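SAM dependent methyltransferase (Aquifex aeolicus, PDB 3DH0) binds S-adenosylmethionine and probably transfers its methyl group to a substrate, as expected of a Rossmann-like methyltransferase. Local coordinates at residues T46-L52 / Y77-V82. Numbering follows the deposited sequence.
With SAM (S-adenosylmethionine), chain C.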
# COMPACT_ATOMS: atom_id res chain seq x y z
N THR A 46 -3.62 1.66 -4.89
CA THR A 46 -4.02 0.42 -5.53
C THR A 46 -3.60 0.29 -6.99
O THR A 46 -3.35 -0.81 -7.47
CB THR A 46 -5.53 0.22 -5.39
OG1 THR A 46 -5.82 -1.17 -5.47
CG2 THR A 46 -6.27 0.94 -6.50
N GLY A 47 -3.51 1.42 -7.69
CA GLY A 47 -3.09 1.40 -9.08
C GLY A 47 -3.86 0.46 -9.99
O GLY A 47 -5.04 0.64 -10.24
N ALA A 48 -3.17 -0.55 -10.51
CA ALA A 48 -3.80 -1.52 -11.39
C ALA A 48 -4.51 -2.61 -10.57
O ALA A 48 -5.29 -3.38 -11.11
CB ALA A 48 -2.75 -2.14 -12.31
N GLY A 49 -4.22 -2.66 -9.28
CA GLY A 49 -4.81 -3.65 -8.41
C GLY A 49 -4.00 -4.93 -8.45
O GLY A 49 -4.53 -6.02 -8.22
N PHE A 50 -2.71 -4.79 -8.74
CA PHE A 50 -1.79 -5.91 -8.86
C PHE A 50 -1.75 -6.81 -7.63
O PHE A 50 -1.98 -8.00 -7.74
CB PHE A 50 -0.39 -5.42 -9.17
CG PHE A 50 0.60 -6.53 -9.38
CD1 PHE A 50 0.50 -7.36 -10.50
CD2 PHE A 50 1.60 -6.78 -8.44
CE1 PHE A 50 1.39 -8.42 -10.68
CE2 PHE A 50 2.49 -7.84 -8.61
CZ PHE A 50 2.39 -8.67 -9.73
N TYR A 51 -1.46 -6.24 -6.47
CA TYR A 51 -1.40 -7.01 -5.24
C TYR A 51 -2.77 -7.36 -4.63
O TYR A 51 -2.84 -8.04 -3.63
CB TYR A 51 -0.56 -6.28 -4.20
CG TYR A 51 0.89 -6.16 -4.58
CD1 TYR A 51 1.70 -7.29 -4.65
CD2 TYR A 51 1.45 -4.93 -4.90
CE1 TYR A 51 3.03 -7.19 -5.03
CE2 TYR A 51 2.79 -4.83 -5.28
CZ TYR A 51 3.56 -5.96 -5.34
OH TYR A 51 4.87 -5.89 -5.73
N LEU A 52 -3.85 -6.90 -5.25
CA LEU A 52 -5.19 -7.17 -4.74
C LEU A 52 -5.56 -8.65 -4.61
O LEU A 52 -6.19 -9.06 -3.64
CB LEU A 52 -6.24 -6.41 -5.57
CG LEU A 52 -6.38 -4.90 -5.29
CD1 LEU A 52 -7.49 -4.29 -6.14
CD2 LEU A 52 -6.66 -4.68 -3.81
N TYR A 77 -9.74 0.61 -13.57
CA TYR A 77 -8.94 -0.50 -14.06
C TYR A 77 -8.91 -1.59 -12.99
O TYR A 77 -9.12 -2.77 -13.29
CB TYR A 77 -7.52 -0.04 -14.36
CG TYR A 77 -6.68 -1.09 -15.02
CD1 TYR A 77 -6.58 -1.16 -16.41
CD2 TYR A 77 -5.97 -2.03 -14.27
CE1 TYR A 77 -5.79 -2.13 -17.03
CE2 TYR A 77 -5.18 -2.99 -14.88
CZ TYR A 77 -5.10 -3.03 -16.25
OH TYR A 77 -4.31 -3.98 -16.85
N ALA A 78 -8.64 -1.18 -11.75
CA ALA A 78 -8.58 -2.11 -10.63
C ALA A 78 -9.93 -2.76 -10.39
O ALA A 78 -10.02 -3.92 -10.02
CB ALA A 78 -8.13 -1.38 -9.37
N TRP A 79 -10.99 -1.99 -10.59
CA TRP A 79 -12.33 -2.50 -10.40
C TRP A 79 -12.60 -3.62 -11.40
O TRP A 79 -13.02 -4.71 -11.01
CB TRP A 79 -13.34 -1.37 -10.59
CG TRP A 79 -14.75 -1.81 -10.46
CD1 TRP A 79 -15.73 -1.66 -11.38
CD2 TRP A 79 -15.32 -2.52 -9.36
NE1 TRP A 79 -16.89 -2.24 -10.92
CE2 TRP A 79 -16.66 -2.77 -9.68
CE3 TRP A 79 -14.82 -2.97 -8.13
CZ2 TRP A 79 -17.52 -3.45 -8.82
CZ3 TRP A 79 -15.68 -3.65 -7.27
CH2 TRP A 79 -17.01 -3.88 -7.62
N GLU A 80 -12.36 -3.37 -12.69
CA GLU A 80 -12.60 -4.38 -13.70
C GLU A 80 -11.75 -5.60 -13.36
O GLU A 80 -12.08 -6.73 -13.70
CB GLU A 80 -12.26 -3.86 -15.09
CG GLU A 80 -12.35 -4.96 -16.15
CD GLU A 80 -12.44 -4.44 -17.58
OE1 GLU A 80 -11.56 -3.66 -18.01
OE2 GLU A 80 -13.39 -4.83 -18.29
N LYS A 81 -10.65 -5.36 -12.68
CA LYS A 81 -9.79 -6.46 -12.31
C LYS A 81 -10.48 -7.38 -11.32
O LYS A 81 -10.58 -8.57 -11.55
CB LYS A 81 -8.49 -5.93 -11.70
CG LYS A 81 -7.81 -6.93 -10.78
CD LYS A 81 -6.55 -7.50 -11.39
CE LYS A 81 -5.45 -6.46 -11.38
NZ LYS A 81 -4.26 -6.91 -12.14
N VAL A 82 -10.98 -6.83 -10.21
CA VAL A 82 -11.62 -7.67 -9.22
C VAL A 82 -12.77 -8.47 -9.80
O VAL A 82 -13.01 -9.61 -9.40
CB VAL A 82 -12.16 -6.86 -8.00
CG1 VAL A 82 -11.11 -5.88 -7.52
CG2 VAL A 82 -13.45 -6.18 -8.36
N SAM C . 0.85 -0.27 -5.61
CA SAM C . 0.55 -0.54 -7.04
C SAM C . 1.03 -1.92 -7.43
O SAM C . 1.58 -2.62 -6.57
OXT SAM C . 0.81 -2.26 -8.64
CB SAM C . 1.24 0.50 -7.92
CG SAM C . 1.04 1.84 -7.34
SD SAM C . 1.73 3.31 -8.13
CE SAM C . 3.49 3.12 -7.83
C5' SAM C . 1.20 4.53 -7.03
C4' SAM C . -0.27 4.90 -7.10
O4' SAM C . -0.45 5.85 -6.06
C3' SAM C . -0.63 5.70 -8.36
O3' SAM C . -1.49 4.82 -9.14
C2' SAM C . -1.46 6.88 -7.88
O2' SAM C . -2.64 7.22 -8.57
C1' SAM C . -1.58 6.57 -6.36
N9 SAM C . -1.58 7.69 -5.44
C8 SAM C . -0.78 8.81 -5.40
N7 SAM C . -1.06 9.61 -4.41
C5 SAM C . -2.12 8.98 -3.76
C6 SAM C . -2.88 9.32 -2.60
N6 SAM C . -2.65 10.45 -1.90
N1 SAM C . -3.89 8.45 -2.20
C2 SAM C . -4.08 7.33 -2.93
N3 SAM C . -3.43 6.92 -4.02
C4 SAM C . -2.45 7.79 -4.38
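Tyr77 meets Ala48 where helix 72-85 packs on the glycine-rich loop after strand 40-43, the first cofactor-binding motif of a Rossmann-like methyltransferase. With CG anti to the backbone N (chi1 -173°), the Tyr77 ring extends alongside Ala48: CE2 lies 3.6 Å from Ala48 CB, and the carbonyl Ala48 O sits at the ring edge, in its plane. The phenol hydroxyl is hydrogen-bonded to Asp16 and Lys13. Next, Ala78 points its CB at the beta turn, 3.8 Å from Gly47 O and 4.1 Å from Thr46 CG2; Ala78 CA also gives a CH...O contact to Ala48 O. The backbone angles of Gly49, which closes the type II' turn Thr46-Gly49, already call for glycine, and a CB there would also crowd Ala78 CB. Gly47 and Phe50 border S-adenosylmethionine, with Phe50 CB 3.4 Å from SAM OXT. Phe50 CD2 lies over one face of the Tyr51 ring, which also meets Phe24, planes at about 15°; an alanine in place of Tyr51 would probably leave both phenylalanines without this ring partner. Lys81, bent at chi2 and chi3, lays its CE methylene against the loop carbonyls, 3.1 Å from Ala48 O and 3.3 Å from Gly49 O, while NZ forms a salt bridge with Asp16. Val82 CG1 closes the interface against Leu52 CD1, 4.2 Å away.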